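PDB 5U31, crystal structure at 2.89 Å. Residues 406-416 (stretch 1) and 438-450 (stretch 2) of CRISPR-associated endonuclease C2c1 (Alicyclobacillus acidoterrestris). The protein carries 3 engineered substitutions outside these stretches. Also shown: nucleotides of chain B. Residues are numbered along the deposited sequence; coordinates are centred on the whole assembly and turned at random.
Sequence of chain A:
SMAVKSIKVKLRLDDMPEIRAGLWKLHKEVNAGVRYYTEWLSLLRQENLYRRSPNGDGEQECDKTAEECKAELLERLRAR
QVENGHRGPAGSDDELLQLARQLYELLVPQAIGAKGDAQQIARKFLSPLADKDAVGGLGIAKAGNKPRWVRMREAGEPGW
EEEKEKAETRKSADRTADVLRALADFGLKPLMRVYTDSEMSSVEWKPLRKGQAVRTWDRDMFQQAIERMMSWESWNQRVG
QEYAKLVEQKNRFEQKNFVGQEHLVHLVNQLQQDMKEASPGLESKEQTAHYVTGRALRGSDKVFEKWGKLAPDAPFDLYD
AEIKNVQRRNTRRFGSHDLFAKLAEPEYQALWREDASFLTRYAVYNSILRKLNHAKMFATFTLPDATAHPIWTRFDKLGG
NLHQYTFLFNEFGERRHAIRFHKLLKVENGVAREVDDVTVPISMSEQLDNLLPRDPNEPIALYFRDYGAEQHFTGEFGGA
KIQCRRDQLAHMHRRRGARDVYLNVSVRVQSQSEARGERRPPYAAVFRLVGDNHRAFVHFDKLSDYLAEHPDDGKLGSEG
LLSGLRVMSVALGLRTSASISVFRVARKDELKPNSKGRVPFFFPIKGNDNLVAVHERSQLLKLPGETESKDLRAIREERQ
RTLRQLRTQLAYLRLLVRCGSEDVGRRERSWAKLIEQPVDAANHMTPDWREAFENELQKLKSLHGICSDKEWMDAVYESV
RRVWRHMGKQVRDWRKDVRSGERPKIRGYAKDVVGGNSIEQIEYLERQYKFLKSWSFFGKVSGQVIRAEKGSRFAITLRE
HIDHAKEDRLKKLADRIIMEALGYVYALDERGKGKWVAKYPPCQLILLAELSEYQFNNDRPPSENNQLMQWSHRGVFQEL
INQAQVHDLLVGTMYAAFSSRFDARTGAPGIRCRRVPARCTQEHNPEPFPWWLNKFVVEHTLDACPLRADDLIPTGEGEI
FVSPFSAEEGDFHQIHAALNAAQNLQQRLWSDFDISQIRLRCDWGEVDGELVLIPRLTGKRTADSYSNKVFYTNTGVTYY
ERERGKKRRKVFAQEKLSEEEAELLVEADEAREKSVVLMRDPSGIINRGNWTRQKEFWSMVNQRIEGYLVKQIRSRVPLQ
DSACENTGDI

Stretch 1, residues 406-416: TFLFNEFGERR
Stretch 2 438-450: VTVPISMSEQLDN

Stretch 1 enters as the end of a strand, residues 406-408, then turns through a loop to Arg416; stretch 2 follows strand residues from Val438 with a loop and a short 3-10 segment, 448-450. Leu408 and Thr439 have their CA atoms 8.8 Å apart, Arg416 and Met444 6.7 Å. No hydrogen bond crosses between the stretches; shape and one long salt bridge join them, burying 539 Å² in all.

Phe407, in an extended backbone (phi/psi -93/117), leaves its CA sideways, but chi1 t and chi2 near -89° carry the ring end across. There it fills a hollow between two aliphatic side chains: CE2 lies 3.6 Å from Ile442 CD1, and CZ 4.1 Å from Leu448 CD2. Ile442 (m, t) likewise starts sideways and reaches in with its tip, whereas Leu448 (m, t) points toward stretch 1. A flat apolar ring suits this buried place because branched methyl-bearing chains can pack against it without leaving a polar group unpaired.

A second patch lies at Thr439, whose CB points toward stretch 1 with chi1 m. Its methyl CG2 receives Leu408 CD1 at 3.8 Å and Phe412 CZ at 4.1 Å, so a threonine offers carbon here despite its hydroxyl. The Phe412 ring (chi1 m, chi2 -69°) meets both Thr439 and Pro441 obliquely, with CE2 3.8 Å from Pro441 CB; the compact proline ring, C-gamma endo, gives it a firm apolar surface.

The loop that presents Phe412 is closed by Phe412 N donating to Arg416 O at 3.1 Å. Gly413 suits the tight turn at phi/psi 171/-171: an ideal CB would come within 2.9 Å of Arg416 CG and clash.

Met444, a selenomethionine, is the bump at the far end. Its flexible chain (m, m, t) sets SE 3.3 Å from Arg415 O and CE 3.6 Å from Arg416 CG. Arg415 extends from chi1 m through t and t, so that NE stands 3.6 Å from Asp449 OD1. This long salt bridge is purely electrostatic: the carboxylate lies over one guanidinium face, and no N-H points at OD1. Backbone bonds from Leu448 N to Ser445 O (2.9 Å) and Asp449 N to Glu446 O (3.1 Å) shape the turn carrying Leu448 and Asp449.

Arg416 also reaches RNA: NH2 donates a very short 2.5 Å hydrogen bond to OP1 of G28, while Met444 CG approaches O3' of the same nucleotide at 3.2 Å.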

# COMPACT_ATOMS: atom_id res chain seq x y z
N THR A 406 33.58 -11.43 -8.66
CA THR A 406 33.23 -11.70 -10.05
C THR A 406 32.12 -12.74 -10.09
O THR A 406 32.10 -13.67 -9.28
CB THR A 406 34.43 -12.21 -10.86
OG1 THR A 406 34.90 -13.44 -10.30
CG2 THR A 406 35.55 -11.22 -10.87
N PHE A 407 31.21 -12.57 -11.04
CA PHE A 407 30.22 -13.59 -11.36
C PHE A 407 30.77 -14.45 -12.49
O PHE A 407 31.00 -13.95 -13.60
CB PHE A 407 28.90 -12.96 -11.75
CG PHE A 407 27.78 -13.94 -11.93
CD1 PHE A 407 27.54 -14.52 -13.16
CD2 PHE A 407 26.94 -14.25 -10.87
CE1 PHE A 407 26.51 -15.42 -13.33
CE2 PHE A 407 25.90 -15.14 -11.04
CZ PHE A 407 25.68 -15.73 -12.27
N LEU A 408 30.97 -15.73 -12.22
CA LEU A 408 31.59 -16.66 -13.16
C LEU A 408 30.50 -17.46 -13.87
O LEU A 408 29.86 -18.32 -13.26
CB LEU A 408 32.57 -17.58 -12.43
CG LEU A 408 33.74 -16.86 -11.76
CD1 LEU A 408 34.44 -17.77 -10.78
CD2 LEU A 408 34.71 -16.36 -12.80
N PHE A 409 30.29 -17.17 -15.15
CA PHE A 409 29.30 -17.88 -15.94
C PHE A 409 29.79 -19.29 -16.27
O PHE A 409 30.89 -19.47 -16.79
CB PHE A 409 29.01 -17.13 -17.24
CG PHE A 409 28.15 -15.92 -17.06
CD1 PHE A 409 26.78 -16.04 -16.89
CD2 PHE A 409 28.71 -14.65 -17.08
CE1 PHE A 409 25.99 -14.92 -16.73
CE2 PHE A 409 27.92 -13.53 -16.93
CZ PHE A 409 26.56 -13.67 -16.75
N ASN A 410 28.95 -20.28 -15.96
CA ASN A 410 29.18 -21.68 -16.33
C ASN A 410 30.57 -22.14 -15.90
O ASN A 410 31.33 -22.72 -16.67
CB ASN A 410 28.98 -21.89 -17.83
CG ASN A 410 27.93 -20.97 -18.42
OD1 ASN A 410 26.74 -21.07 -18.12
ND2 ASN A 410 28.37 -20.06 -19.29
N GLU A 411 30.90 -21.88 -14.63
CA GLU A 411 32.21 -22.26 -14.13
C GLU A 411 32.34 -23.77 -13.98
O GLU A 411 33.44 -24.31 -14.12
CB GLU A 411 32.48 -21.58 -12.79
CG GLU A 411 33.90 -21.75 -12.26
CD GLU A 411 34.91 -20.92 -13.03
OE1 GLU A 411 36.12 -21.08 -12.77
OE2 GLU A 411 34.49 -20.12 -13.89
N PHE A 412 31.24 -24.46 -13.71
CA PHE A 412 31.29 -25.88 -13.42
C PHE A 412 30.37 -26.72 -14.30
O PHE A 412 30.31 -27.94 -14.12
CB PHE A 412 30.94 -26.14 -11.95
CG PHE A 412 31.79 -25.37 -10.98
CD1 PHE A 412 33.14 -25.66 -10.83
CD2 PHE A 412 31.25 -24.35 -10.22
CE1 PHE A 412 33.93 -24.95 -9.94
CE2 PHE A 412 32.03 -23.64 -9.32
CZ PHE A 412 33.37 -23.94 -9.18
N GLY A 413 29.67 -26.12 -15.25
CA GLY A 413 28.74 -26.87 -16.07
C GLY A 413 27.90 -25.94 -16.92
O GLY A 413 28.15 -24.74 -17.00
N GLU A 414 26.88 -26.53 -17.56
CA GLU A 414 26.02 -25.77 -18.47
C GLU A 414 25.39 -24.58 -17.76
O GLU A 414 25.50 -23.44 -18.22
CB GLU A 414 24.94 -26.68 -19.06
CG GLU A 414 25.46 -27.70 -20.06
CD GLU A 414 24.33 -28.41 -20.79
OE1 GLU A 414 23.16 -28.00 -20.63
OE2 GLU A 414 24.62 -29.37 -21.54
N ARG A 415 24.71 -24.83 -16.64
CA ARG A 415 24.10 -23.75 -15.88
C ARG A 415 24.65 -23.67 -14.46
O ARG A 415 24.00 -23.11 -13.57
CB ARG A 415 22.57 -23.91 -15.86
CG ARG A 415 21.90 -23.55 -17.17
CD ARG A 415 20.45 -23.99 -17.22
NE ARG A 415 19.80 -23.55 -18.46
CZ ARG A 415 18.61 -23.97 -18.87
NH1 ARG A 415 17.92 -24.84 -18.14
NH2 ARG A 415 18.10 -23.52 -20.01
N ARG A 416 25.85 -24.21 -14.23
CA ARG A 416 26.47 -24.20 -12.91
C ARG A 416 27.37 -22.98 -12.81
O ARG A 416 28.57 -23.04 -13.08
CB ARG A 416 27.24 -25.49 -12.67
CG ARG A 416 26.42 -26.75 -12.82
CD ARG A 416 26.95 -27.83 -11.90
NE ARG A 416 26.35 -29.14 -12.16
CZ ARG A 416 26.55 -30.21 -11.40
NH1 ARG A 416 27.32 -30.12 -10.32
NH2 ARG A 416 25.97 -31.36 -11.70
N VAL A 438 38.30 -16.82 -3.28
CA VAL A 438 37.46 -17.96 -2.91
C VAL A 438 36.32 -18.07 -3.92
O VAL A 438 35.50 -17.15 -4.04
CB VAL A 438 36.91 -17.80 -1.49
CG1 VAL A 438 35.99 -18.96 -1.16
CG2 VAL A 438 38.04 -17.70 -0.49
N THR A 439 36.26 -19.20 -4.62
CA THR A 439 35.24 -19.44 -5.64
C THR A 439 34.14 -20.31 -5.06
O THR A 439 34.40 -21.43 -4.61
CB THR A 439 35.84 -20.11 -6.87
OG1 THR A 439 36.89 -19.29 -7.40
CG2 THR A 439 34.76 -20.30 -7.92
N VAL A 440 32.90 -19.83 -5.12
CA VAL A 440 31.76 -20.48 -4.50
C VAL A 440 30.71 -20.79 -5.56
O VAL A 440 30.25 -19.87 -6.25
CB VAL A 440 31.16 -19.62 -3.37
CG1 VAL A 440 29.85 -20.21 -2.90
CG2 VAL A 440 32.15 -19.49 -2.23
N PRO A 441 30.33 -22.04 -5.76
CA PRO A 441 29.25 -22.34 -6.70
C PRO A 441 27.90 -21.83 -6.21
O PRO A 441 27.65 -21.69 -5.01
CB PRO A 441 29.26 -23.87 -6.79
CG PRO A 441 29.96 -24.32 -5.57
CD PRO A 441 31.00 -23.28 -5.32
N ILE A 442 27.02 -21.58 -7.17
CA ILE A 442 25.68 -21.08 -6.92
C ILE A 442 24.69 -22.21 -7.16
O ILE A 442 24.80 -22.95 -8.14
CB ILE A 442 25.36 -19.89 -7.84
CG1 ILE A 442 26.37 -18.77 -7.63
CG2 ILE A 442 23.94 -19.41 -7.61
CD1 ILE A 442 26.44 -17.85 -8.81
N SER A 443 23.70 -22.33 -6.27
CA SER A 443 22.61 -23.26 -6.51
C SER A 443 21.84 -22.86 -7.77
O SER A 443 21.70 -21.68 -8.08
CB SER A 443 21.67 -23.30 -5.30
OG SER A 443 22.30 -23.89 -4.17
N MSE A 444 21.37 -23.87 -8.50
CA MSE A 444 20.63 -23.68 -9.74
C MSE A 444 19.52 -22.64 -9.62
O MSE A 444 18.76 -22.64 -8.65
CB MSE A 444 20.01 -24.99 -10.22
CG MSE A 444 21.02 -26.03 -10.64
SE MSE A 444 22.14 -25.44 -12.11
CE MSE A 444 22.83 -27.17 -12.66
N SER A 445 19.41 -21.77 -10.61
CA SER A 445 18.41 -20.71 -10.55
C SER A 445 17.95 -20.40 -11.97
O SER A 445 18.70 -19.81 -12.75
CB SER A 445 18.98 -19.46 -9.89
OG SER A 445 18.02 -18.42 -9.88
N GLU A 446 16.72 -20.81 -12.30
CA GLU A 446 16.16 -20.45 -13.60
C GLU A 446 16.12 -18.94 -13.78
O GLU A 446 16.15 -18.45 -14.91
CB GLU A 446 14.77 -21.04 -13.77
CG GLU A 446 14.73 -22.56 -13.82
CD GLU A 446 13.32 -23.10 -13.94
OE1 GLU A 446 12.36 -22.33 -13.73
OE2 GLU A 446 13.17 -24.30 -14.26
N GLN A 447 16.07 -18.19 -12.68
CA GLN A 447 16.11 -16.74 -12.76
C GLN A 447 17.43 -16.26 -13.36
O GLN A 447 17.46 -15.24 -14.05
CB GLN A 447 15.90 -16.13 -11.38
CG GLN A 447 15.67 -14.64 -11.36
CD GLN A 447 15.28 -14.16 -9.99
OE1 GLN A 447 15.84 -14.59 -8.99
NE2 GLN A 447 14.29 -13.26 -9.93
N LEU A 448 18.52 -16.98 -13.10
CA LEU A 448 19.82 -16.62 -13.66
C LEU A 448 19.91 -16.87 -15.16
O LEU A 448 20.79 -16.32 -15.82
CB LEU A 448 20.94 -17.38 -12.95
CG LEU A 448 21.26 -17.02 -11.49
CD1 LEU A 448 22.34 -17.92 -10.94
CD2 LEU A 448 21.69 -15.57 -11.39
N ASP A 449 19.01 -17.69 -15.71
CA ASP A 449 19.03 -17.91 -17.15
C ASP A 449 18.74 -16.64 -17.94
O ASP A 449 18.96 -16.63 -19.15
CB ASP A 449 18.03 -19.00 -17.53
CG ASP A 449 18.33 -20.33 -16.86
OD1 ASP A 449 19.48 -20.55 -16.41
OD2 ASP A 449 17.40 -21.16 -16.78
N ASN A 450 18.25 -15.59 -17.29
CA ASN A 450 18.06 -14.30 -17.96
C ASN A 450 19.34 -13.49 -18.05
O ASN A 450 19.29 -12.34 -18.52
CB ASN A 450 16.99 -13.47 -17.23
CG ASN A 450 15.61 -14.11 -17.28
OD1 ASN A 450 15.22 -14.73 -18.27
ND2 ASN A 450 14.86 -13.96 -16.19
P G B 30 18.13 -24.76 -3.24
OP1 G B 30 19.26 -25.66 -2.92
OP2 G B 30 17.28 -24.24 -2.14
O5' G B 30 18.70 -23.51 -4.05
C5' G B 30 17.91 -22.83 -5.00
C4' G B 30 17.91 -21.34 -4.77
O4' G B 30 18.04 -20.66 -6.05
C3' G B 30 16.64 -20.78 -4.16
O3' G B 30 16.66 -20.84 -2.75
C2' G B 30 16.57 -19.35 -4.70
O2' G B 30 17.34 -18.46 -3.91
C1' G B 30 17.25 -19.50 -6.07
N9 G B 30 16.29 -19.61 -7.19
C8 G B 30 16.20 -20.67 -8.05
N7 G B 30 15.29 -20.50 -8.97
C5 G B 30 14.76 -19.25 -8.69
C6 G B 30 13.73 -18.53 -9.35
O6 G B 30 13.07 -18.87 -10.34
N1 G B 30 13.50 -17.31 -8.75
C2 G B 30 14.17 -16.83 -7.65
N2 G B 30 13.80 -15.62 -7.21
N3 G B 30 15.13 -17.49 -7.02
C4 G B 30 15.37 -18.69 -7.60
P G B 28 24.22 -33.04 -9.52
OP1 G B 28 25.47 -32.26 -9.43
OP2 G B 28 24.00 -34.16 -8.56
O5' G B 28 22.98 -32.04 -9.40
C5' G B 28 22.82 -30.99 -10.35
C4' G B 28 21.45 -30.35 -10.26
O4' G B 28 20.41 -31.34 -10.49
C3' G B 28 21.07 -29.74 -8.93
O3' G B 28 21.68 -28.48 -8.71
C2' G B 28 19.55 -29.69 -9.01
O2' G B 28 19.13 -28.60 -9.82
C1' G B 28 19.25 -30.99 -9.76
N9 G B 28 18.92 -32.08 -8.83
C8 G B 28 19.70 -33.16 -8.49
N7 G B 28 19.13 -33.96 -7.64
C5 G B 28 17.89 -33.37 -7.39
C6 G B 28 16.83 -33.78 -6.54
O6 G B 28 16.77 -34.78 -5.82
N1 G B 28 15.77 -32.88 -6.60
C2 G B 28 15.73 -31.75 -7.37
N2 G B 28 14.61 -31.01 -7.28
N3 G B 28 16.71 -31.36 -8.16
C4 G B 28 17.75 -32.21 -8.12
P C B 92 8.33 -11.12 -14.34
OP1 C B 92 8.16 -9.86 -15.12
OP2 C B 92 8.98 -12.26 -15.03
O5' C B 92 9.13 -10.88 -12.98
C5' C B 92 8.62 -10.02 -11.96
C4' C B 92 9.22 -10.33 -10.61
O4' C B 92 8.95 -11.71 -10.26
C3' C B 92 10.74 -10.22 -10.50
O3' C B 92 11.17 -8.89 -10.29
C2' C B 92 11.06 -11.14 -9.34
O2' C B 92 10.79 -10.49 -8.10
C1' C B 92 10.03 -12.25 -9.53
N1 C B 92 10.57 -13.41 -10.26
C2 C B 92 11.32 -14.37 -9.57
O2 C B 92 11.51 -14.22 -8.35
N3 C B 92 11.82 -15.44 -10.23
C4 C B 92 11.59 -15.57 -11.53
N4 C B 92 12.10 -16.64 -12.14
C5 C B 92 10.83 -14.62 -12.27
C6 C B 92 10.35 -13.56 -11.60